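Local atomic coordinates of uric acid degradation bifunctional protein TTL (Arabidopsis thaliana, PDB entry 2Q37), a protein that catalyses the last two steps of uric acid degradation, hydrolysing 5-hydroxyisourate and decarboxylating the product stereoselectively to (S)-allantoin, the latter in the N-terminal domain described here. Residues A[101-115]-A[135-148]. Residues are numbered along the deposited sequence; the frame is centred on the assembly and turned at random.
Sequences QSTAFATTSASALQE and ASGRTHAEMLHALK. With 3AL (1-[(4S)-2,5-dioxoimidazolidin-4-yl]urea), chain B.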
ATOM      1  N   GLN A 101       7.237 -14.344 -20.237  1.00 34.67           N
ATOM      2  CA  GLN A 101       7.469 -15.679 -19.712  1.00 34.55           C
ATOM      3  C   GLN A 101       7.842 -16.768 -20.736  1.00 36.23           C
ATOM      4  O   GLN A 101       7.932 -17.960 -20.391  1.00 36.76           O
ATOM      5  CB  GLN A 101       6.260 -16.121 -18.907  1.00 31.84           C
ATOM      6  CG  GLN A 101       6.371 -15.810 -17.447  1.00 31.02           C
ATOM      7  CD  GLN A 101       5.266 -16.467 -16.634  1.00 35.65           C
ATOM      8  OE1 GLN A 101       4.112 -16.039 -16.666  1.00 37.09           O
ATOM      9  NE2 GLN A 101       5.613 -17.523 -15.909  1.00 35.84           N
ATOM     10  N   SER A 102       8.079 -16.369 -21.983  1.00 36.50           N
ATOM     11  CA  SER A 102       8.448 -17.324 -23.024  1.00 37.20           C
ATOM     12  C   SER A 102       9.662 -18.159 -22.644  1.00 36.76           C
ATOM     13  O   SER A 102       9.610 -19.386 -22.733  1.00 37.90           O
ATOM     14  CB  SER A 102       8.711 -16.597 -24.339  1.00 37.91           C
ATOM     15  OG  SER A 102       9.313 -15.345 -24.094  1.00 44.19           O
ATOM     16  N   THR A 103      10.741 -17.499 -22.221  1.00 35.43           N
ATOM     17  CA  THR A 103      11.972 -18.174 -21.804  1.00 33.49           C
ATOM     18  C   THR A 103      11.690 -19.177 -20.680  1.00 33.28           C
ATOM     19  O   THR A 103      12.143 -20.316 -20.704  1.00 32.84           O
ATOM     20  CB  THR A 103      13.009 -17.153 -21.293  1.00 33.79           C
ATOM     21  OG1 THR A 103      13.502 -16.381 -22.394  1.00 33.71           O
ATOM     22  CG2 THR A 103      14.175 -17.850 -20.602  1.00 33.53           C
ATOM     23  N   ALA A 104      10.925 -18.755 -19.690  1.00 33.65           N
ATOM     24  CA  ALA A 104      10.627 -19.645 -18.596  1.00 35.39           C
ATOM     25  C   ALA A 104       9.811 -20.869 -19.054  1.00 37.68           C
ATOM     26  O   ALA A 104       9.985 -21.967 -18.511  1.00 37.23           O
ATOM     27  CB  ALA A 104       9.900 -18.888 -17.501  1.00 33.38           C
ATOM     28  N   PHE A 105       8.920 -20.699 -20.034  1.00 39.25           N
ATOM     29  CA  PHE A 105       8.132 -21.846 -20.495  1.00 40.92           C
ATOM     30  C   PHE A 105       8.908 -22.737 -21.450  1.00 42.10           C
ATOM     31  O   PHE A 105       8.697 -23.944 -21.488  1.00 44.10           O
ATOM     32  CB  PHE A 105       6.804 -21.398 -21.100  1.00 39.44           C
ATOM     33  CG  PHE A 105       5.740 -21.179 -20.068  1.00 37.09           C
ATOM     34  CD1 PHE A 105       5.309 -22.235 -19.281  1.00 34.63           C
ATOM     35  CD2 PHE A 105       5.228 -19.906 -19.828  1.00 36.98           C
ATOM     36  CE1 PHE A 105       4.398 -22.034 -18.272  1.00 35.34           C
ATOM     37  CE2 PHE A 105       4.312 -19.691 -18.816  1.00 35.49           C
ATOM     38  CZ  PHE A 105       3.896 -20.754 -18.035  1.00 36.30           C
ATOM     39  N   ALA A 106       9.830 -22.145 -22.194  1.00 42.41           N
ATOM     40  CA  ALA A 106      10.681 -22.909 -23.087  1.00 42.91           C
ATOM     41  C   ALA A 106      11.732 -23.658 -22.231  1.00 44.45           C
ATOM     42  O   ALA A 106      12.603 -24.346 -22.770  1.00 46.32           O
ATOM     43  CB  ALA A 106      11.376 -21.967 -24.066  1.00 41.04           C
ATOM     44  N   THR A 107      11.655 -23.527 -20.906  1.00 43.21           N
ATOM     45  CA  THR A 107      12.621 -24.188 -20.025  1.00 43.47           C
ATOM     46  C   THR A 107      11.974 -24.717 -18.754  1.00 44.41           C
ATOM     47  O   THR A 107      12.658 -25.235 -17.874  1.00 41.75           O
ATOM     48  CB  THR A 107      13.754 -23.215 -19.563  1.00 43.98           C
ATOM     49  OG1 THR A 107      13.177 -22.120 -18.828  1.00 43.69           O
ATOM     50  CG2 THR A 107      14.548 -22.676 -20.754  1.00 42.77           C
ATOM     51  N   THR A 108      10.659 -24.585 -18.647  1.00 46.99           N
ATOM     52  CA  THR A 108       9.980 -25.012 -17.436  1.00 48.96           C
ATOM     53  C   THR A 108      10.045 -26.508 -17.168  1.00 51.19           C
ATOM     54  O   THR A 108      10.617 -27.275 -17.948  1.00 51.95           O
ATOM     55  CB  THR A 108       8.510 -24.595 -17.453  1.00 49.52           C
ATOM     56  OG1 THR A 108       7.966 -24.715 -16.133  1.00 48.93           O
ATOM     57  CG2 THR A 108       7.727 -25.486 -18.395  1.00 49.11           C
ATOM     58  N   SER A 109       9.451 -26.897 -16.042  1.00 52.16           N
ATOM     59  CA  SER A 109       9.377 -28.280 -15.591  1.00 52.52           C
ATOM     60  C   SER A 109       8.146 -28.386 -14.695  1.00 52.92           C
ATOM     61  O   SER A 109       7.770 -27.422 -14.024  1.00 53.51           O
ATOM     62  CB  SER A 109      10.627 -28.660 -14.792  1.00 52.58           C
ATOM     63  OG  SER A 109      10.678 -27.994 -13.540  1.00 53.15           O
ATOM     64  N   ALA A 110       7.513 -29.553 -14.689  1.00 53.41           N
ATOM     65  CA  ALA A 110       6.322 -29.761 -13.872  1.00 51.68           C
ATOM     66  C   ALA A 110       6.617 -29.467 -12.396  1.00 51.10           C
ATOM     67  O   ALA A 110       5.766 -28.946 -11.672  1.00 49.05           O
ATOM     68  CB  ALA A 110       5.825 -31.190 -14.043  1.00 49.98           C
ATOM     69  N   SER A 111       7.830 -29.788 -11.954  1.00 50.88           N
ATOM     70  CA  SER A 111       8.200 -29.553 -10.564  1.00 51.92           C
ATOM     71  C   SER A 111       8.197 -28.050 -10.219  1.00 52.25           C
ATOM     72  O   SER A 111       7.663 -27.637  -9.176  1.00 51.73           O
ATOM     73  CB  SER A 111       9.575 -30.157 -10.276  1.00 51.98           C
ATOM     74  OG  SER A 111       9.829 -30.178  -8.880  1.00 53.30           O
ATOM     75  N   ALA A 112       8.799 -27.245 -11.094  1.00 51.23           N
ATOM     76  CA  ALA A 112       8.847 -25.800 -10.899  1.00 49.95           C
ATOM     77  C   ALA A 112       7.421 -25.227 -10.960  1.00 49.52           C
ATOM     78  O   ALA A 112       7.029 -24.408 -10.118  1.00 48.00           O
ATOM     79  CB  ALA A 112       9.717 -25.163 -11.964  1.00 48.41           C
ATOM     80  N   LEU A 113       6.643 -25.664 -11.946  1.00 48.61           N
ATOM     81  CA  LEU A 113       5.272 -25.190 -12.081  1.00 48.65           C
ATOM     82  C   LEU A 113       4.445 -25.572 -10.871  1.00 49.99           C
ATOM     83  O   LEU A 113       3.442 -24.932 -10.569  1.00 50.93           O
ATOM     84  CB  LEU A 113       4.640 -25.757 -13.344  1.00 46.34           C
ATOM     85  CG  LEU A 113       4.989 -24.904 -14.555  1.00 46.62           C
ATOM     86  CD1 LEU A 113       5.000 -25.728 -15.821  1.00 46.19           C
ATOM     87  CD2 LEU A 113       3.995 -23.764 -14.632  1.00 46.73           C
ATOM     88  N   GLN A 114       4.882 -26.612 -10.172  1.00 51.47           N
ATOM     89  CA  GLN A 114       4.179 -27.094  -8.997  1.00 52.51           C
ATOM     90  C   GLN A 114       4.419 -26.221  -7.779  1.00 52.96           C
ATOM     91  O   GLN A 114       3.476 -25.650  -7.214  1.00 54.32           O
ATOM     92  CB  GLN A 114       4.612 -28.517  -8.680  1.00 54.47           C
ATOM     93  CG  GLN A 114       3.471 -29.512  -8.700  1.00 57.26           C
ATOM     94  CD  GLN A 114       2.292 -29.073  -7.852  1.00 57.72           C
ATOM     95  OE1 GLN A 114       1.449 -28.280  -8.287  1.00 57.84           O
ATOM     96  NE2 GLN A 114       2.230 -29.583  -6.632  1.00 58.12           N
ATOM     97  N   GLU A 115       5.671 -26.133  -7.351  1.00 51.11           N
ATOM     98  CA  GLU A 115       5.970 -25.302  -6.205  1.00 50.64           C
ATOM     99  C   GLU A 115       5.420 -23.899  -6.448  1.00 49.27           C
ATOM    100  O   GLU A 115       4.813 -23.298  -5.564  1.00 47.72           O
ATOM    101  CB  GLU A 115       7.477 -25.241  -5.961  1.00 52.33           C
ATOM    102  CG  GLU A 115       8.031 -26.505  -5.350  1.00 55.00           C
ATOM    103  CD  GLU A 115       9.391 -26.295  -4.718  1.00 57.06           C
ATOM    104  OE1 GLU A 115       9.508 -25.424  -3.827  1.00 57.18           O
ATOM    105  OE2 GLU A 115      10.343 -27.007  -5.106  1.00 58.51           O
ATOM    106  N   ALA A 135       9.779 -10.928 -15.626  1.00 35.31           N
ATOM    107  CA  ALA A 135      10.296 -12.219 -16.100  1.00 37.62           C
ATOM    108  C   ALA A 135      10.916 -11.936 -17.465  1.00 40.08           C
ATOM    109  O   ALA A 135      10.579 -10.928 -18.096  1.00 44.24           O
ATOM    110  CB  ALA A 135       9.158 -13.195 -16.245  1.00 34.93           C
ATOM    111  N   SER A 136      11.818 -12.773 -17.946  1.00 40.56           N
ATOM    112  CA  SER A 136      12.382 -12.461 -19.265  1.00 43.15           C
ATOM    113  C   SER A 136      13.403 -13.451 -19.748  1.00 45.31           C
ATOM    114  O   SER A 136      13.196 -14.156 -20.741  1.00 49.19           O
ATOM    115  CB  SER A 136      13.007 -11.077 -19.274  1.00 40.83           C
ATOM    116  OG  SER A 136      12.310 -10.254 -20.194  1.00 37.44           O
ATOM    117  N   GLY A 137      14.535 -13.465 -19.076  1.00 45.59           N
ATOM    118  CA  GLY A 137      15.557 -14.423 -19.415  1.00 44.39           C
ATOM    119  C   GLY A 137      15.498 -15.276 -18.172  1.00 43.91           C
ATOM    120  O   GLY A 137      16.369 -16.098 -17.906  1.00 46.76           O
ATOM    121  N   ARG A 138      14.444 -15.074 -17.397  1.00 42.01           N
ATOM    122  CA  ARG A 138      14.305 -15.804 -16.165  1.00 42.53           C
ATOM    123  C   ARG A 138      13.584 -17.123 -16.350  1.00 42.82           C
ATOM    124  O   ARG A 138      12.721 -17.287 -17.219  1.00 40.89           O
ATOM    125  CB  ARG A 138      13.582 -14.942 -15.136  1.00 44.11           C
ATOM    126  CG  ARG A 138      14.034 -13.484 -15.149  1.00 47.59           C
ATOM    127  CD  ARG A 138      14.925 -13.111 -13.976  1.00 51.50           C
ATOM    128  NE  ARG A 138      14.398 -11.923 -13.295  1.00 55.51           N
ATOM    129  CZ  ARG A 138      14.443 -10.682 -13.785  1.00 56.89           C
ATOM    130  NH1 ARG A 138      15.012 -10.446 -14.972  1.00 54.90           N
ATOM    131  NH2 ARG A 138      13.875  -9.679 -13.101  1.00 56.49           N
ATOM    132  N   THR A 139      13.981 -18.067 -15.510  1.00 43.74           N
ATOM    133  CA  THR A 139      13.426 -19.404 -15.470  1.00 43.83           C
ATOM    134  C   THR A 139      12.385 -19.431 -14.353  1.00 43.85           C
ATOM    135  O   THR A 139      12.382 -18.556 -13.482  1.00 41.97           O
ATOM    136  CB  THR A 139      14.542 -20.398 -15.152  1.00 44.94           C
ATOM    137  OG1 THR A 139      15.357 -20.578 -16.318  1.00 44.34           O
ATOM    138  CG2 THR A 139      13.971 -21.727 -14.708  1.00 48.20           C
ATOM    139  N   HIS A 140      11.480 -20.405 -14.386  1.00 43.98           N
ATOM    140  CA  HIS A 140      10.489 -20.510 -13.320  1.00 44.06           C
ATOM    141  C   HIS A 140      11.219 -20.861 -12.030  1.00 43.56           C
ATOM    142  O   HIS A 140      10.807 -20.471 -10.930  1.00 44.07           O
ATOM    143  CB  HIS A 140       9.450 -21.581 -13.642  1.00 44.12           C
ATOM    144  CG  HIS A 140       8.462 -21.156 -14.678  1.00 46.08           C
ATOM    145  ND1 HIS A 140       8.464 -21.658 -15.959  1.00 47.64           N
ATOM    146  CD2 HIS A 140       7.459 -20.250 -14.627  1.00 46.48           C
ATOM    147  CE1 HIS A 140       7.501 -21.080 -16.656  1.00 48.99           C
ATOM    148  NE2 HIS A 140       6.876 -20.221 -15.870  1.00 48.68           N
ATOM    149  N   ALA A 141      12.322 -21.585 -12.186  1.00 42.53           N
ATOM    150  CA  ALA A 141      13.151 -22.000 -11.066  1.00 41.50           C
ATOM    151  C   ALA A 141      13.796 -20.781 -10.378  1.00 41.76           C
ATOM    152  O   ALA A 141      13.754 -20.654  -9.144  1.00 41.69           O
ATOM    153  CB  ALA A 141      14.224 -22.968 -11.554  1.00 39.58           C
ATOM    154  N   GLU A 142      14.396 -19.888 -11.164  1.00 39.99           N
ATOM    155  CA  GLU A 142      15.018 -18.708 -10.583  1.00 39.90           C
ATOM    156  C   GLU A 142      13.943 -17.852  -9.933  1.00 41.67           C
ATOM    157  O   GLU A 142      14.131 -17.325  -8.832  1.00 42.13           O
ATOM    158  CB  GLU A 142      15.731 -17.890 -11.648  1.00 38.23           C
ATOM    159  CG  GLU A 142      16.717 -18.692 -12.460  1.00 38.97           C
ATOM    160  CD  GLU A 142      17.237 -17.916 -13.639  1.00 39.00           C
ATOM    161  OE1 GLU A 142      16.537 -16.981 -14.079  1.00 41.33           O
ATOM    162  OE2 GLU A 142      18.333 -18.237 -14.137  1.00 38.46           O
HETATM  163  N   MSE A 143      12.805 -17.725 -10.610  1.00 42.16           N
HETATM  164  CA  MSE A 143      11.710 -16.921 -10.091  1.00 42.27           C
HETATM  165  C   MSE A 143      11.064 -17.534  -8.861  1.00 41.39           C
HETATM  166  O   MSE A 143      10.608 -16.811  -7.990  1.00 41.34           O
HETATM  167  CB  MSE A 143      10.674 -16.678 -11.182  1.00 44.65           C
HETATM  168  CG  MSE A 143      11.203 -15.796 -12.300  1.00 47.39           C
HETATM  169 SE   MSE A 143       9.791 -15.105 -13.440  1.00 55.94          SE
HETATM  170  CE  MSE A 143       9.967 -16.317 -14.974  1.00 50.92           C
ATOM    171  N   LEU A 144      11.023 -18.863  -8.786  1.00 41.60           N
ATOM    172  CA  LEU A 144      10.460 -19.548  -7.618  1.00 40.42           C
ATOM    173  C   LEU A 144      11.390 -19.223  -6.433  1.00 40.45           C
ATOM    174  O   LEU A 144      10.949 -18.976  -5.312  1.00 40.74           O
ATOM    175  CB  LEU A 144      10.414 -21.056  -7.887  1.00 40.81           C
ATOM    176  CG  LEU A 144       9.845 -22.090  -6.904  1.00 41.67           C
ATOM    177  CD1 LEU A 144      10.847 -22.358  -5.811  1.00 44.04           C
ATOM    178  CD2 LEU A 144       8.521 -21.607  -6.330  1.00 42.82           C
ATOM    179  N   HIS A 145      12.684 -19.189  -6.708  1.00 39.48           N
ATOM    180  CA  HIS A 145      13.674 -18.883  -5.693  1.00 39.44           C
ATOM    181  C   HIS A 145      13.579 -17.417  -5.254  1.00 40.00           C
ATOM    182  O   HIS A 145      13.737 -17.109  -4.065  1.00 40.89           O
ATOM    183  CB  HIS A 145      15.074 -19.174  -6.230  1.00 39.17           C
ATOM    184  CG  HIS A 145      16.171 -18.754  -5.304  1.00 41.26           C
ATOM    185  ND1 HIS A 145      16.447 -19.418  -4.127  1.00 41.31           N
ATOM    186  CD2 HIS A 145      17.026 -17.704  -5.356  1.00 41.07           C
ATOM    187  CE1 HIS A 145      17.423 -18.793  -3.493  1.00 42.18           C
ATOM    188  NE2 HIS A 145      17.791 -17.749  -4.216  1.00 41.86           N
ATOM    189  N   ALA A 146      13.344 -16.513  -6.206  1.00 39.10           N
ATOM    190  CA  ALA A 146      13.214 -15.090  -5.878  1.00 38.06           C
ATOM    191  C   ALA A 146      11.937 -14.880  -5.064  1.00 39.27           C
ATOM    192  O   ALA A 146      11.882 -13.989  -4.211  1.00 38.81           O
ATOM    193  CB  ALA A 146      13.175 -14.247  -7.137  1.00 34.50           C
ATOM    194  N   LEU A 147      10.920 -15.704  -5.328  1.00 38.79           N
ATOM    195  CA  LEU A 147       9.654 -15.628  -4.603  1.00 41.08           C
ATOM    196  C   LEU A 147       9.862 -16.083  -3.151  1.00 42.28           C
ATOM    197  O   LEU A 147       9.503 -15.359  -2.225  1.00 42.89           O
ATOM    198  CB  LEU A 147       8.586 -16.483  -5.310  1.00 40.02           C
ATOM    199  CG  LEU A 147       7.228 -16.913  -4.724  1.00 39.10           C
ATOM    200  CD1 LEU A 147       6.936 -16.266  -3.393  1.00 37.76           C
ATOM    201  CD2 LEU A 147       6.148 -16.590  -5.746  1.00 37.72           C
ATOM    202  N   LYS A 148      10.439 -17.269  -2.957  1.00 43.58           N
ATOM    203  CA  LYS A 148      10.710 -17.786  -1.609  1.00 44.44           C
ATOM    204  C   LYS A 148      11.542 -16.774  -0.823  1.00 45.68           C
ATOM    205  O   LYS A 148      11.301 -16.525   0.364  1.00 46.63           O
ATOM    206  CB  LYS A 148      11.491 -19.098  -1.669  1.00 43.85           C
ATOM    207  CG  LYS A 148      10.667 -20.326  -1.959  1.00 44.27           C
ATOM    208  CD  LYS A 148      11.576 -21.535  -2.062  1.00 43.64           C
ATOM    209  CE  LYS A 148      10.785 -22.782  -2.400  1.00 45.15           C
ATOM    210  NZ  LYS A 148      11.626 -23.734  -3.191  1.00 44.53           N
TER
HETATM  211  C4  3AL B 200       4.185 -10.393 -14.808  1.00 34.92           C
HETATM  212  C5  3AL B 200       3.701 -10.441 -16.169  1.00 34.46           C
HETATM  213  O5  3AL B 200       2.616 -10.552 -16.678  1.00 37.63           O
HETATM  214  N7  3AL B 200       4.784 -10.324 -17.062  1.00 36.27           N
HETATM  215  C8  3AL B 200       5.915 -10.220 -16.266  1.00 36.27           C
HETATM  216  O8  3AL B 200       7.041 -10.102 -16.733  1.00 34.99           O
HETATM  217  N9  3AL B 200       5.595 -10.265 -14.911  1.00 36.03           N
HETATM  218  N3  3AL B 200       3.691 -11.523 -14.024  1.00 32.20           N
HETATM  219  C2  3AL B 200       4.102 -11.561 -12.605  1.00 28.33           C
HETATM  220  N1  3AL B 200       3.674 -12.488 -11.960  1.00 30.29           N
HETATM  221  O2  3AL B 200       4.880 -10.606 -12.132  1.00 26.49           O
HETATM  222  O   HOH W   1      11.101 -14.275 -21.965  1.00 27.23           O
HETATM  223  O   HOH W   2      10.815 -15.698 -18.794  1.00 29.89           O
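H140, the first residue of helix 140-150, lays its imidazole against A104 and F105 of the short helix 102-105 and forms the tight heart of the contact. A104 CB lies over one ring face, 3.5 Å from the H140 centroid in a CH-pi contact, while the ring edge points at the face of F105 in a T-shaped pair with planes 65° apart. With CG of H140 anti to its carbonyl carbon (chi1 -75°), the ring reaches both residues. A104 CB also meets the selenomethionine methyl, M143 CE, at 3.6 Å. Replacing H140 by alanine would probably open a gap between A104 and F105 and leave the F105 face without its aromatic partner. Toward solvent the joint is looser and polar. T103 OG1 donates to S136 O (2.8 Å) in the carbonyl plane. Farther along, helix segments 110-115 and 140-148 run at 26° to each other, and K148 NZ reaches the syn side of E115 OE1 (2.8 Å) in a salt bridge. Beside Q101, A135 N donates an almost straight bond to O8 of the bound (S)-allantoin; the loop entering helix 140-150 thus carries a ligand-binding N-H, while aromatic and apolar packing centres on H140 and charge pairing lies at the far end.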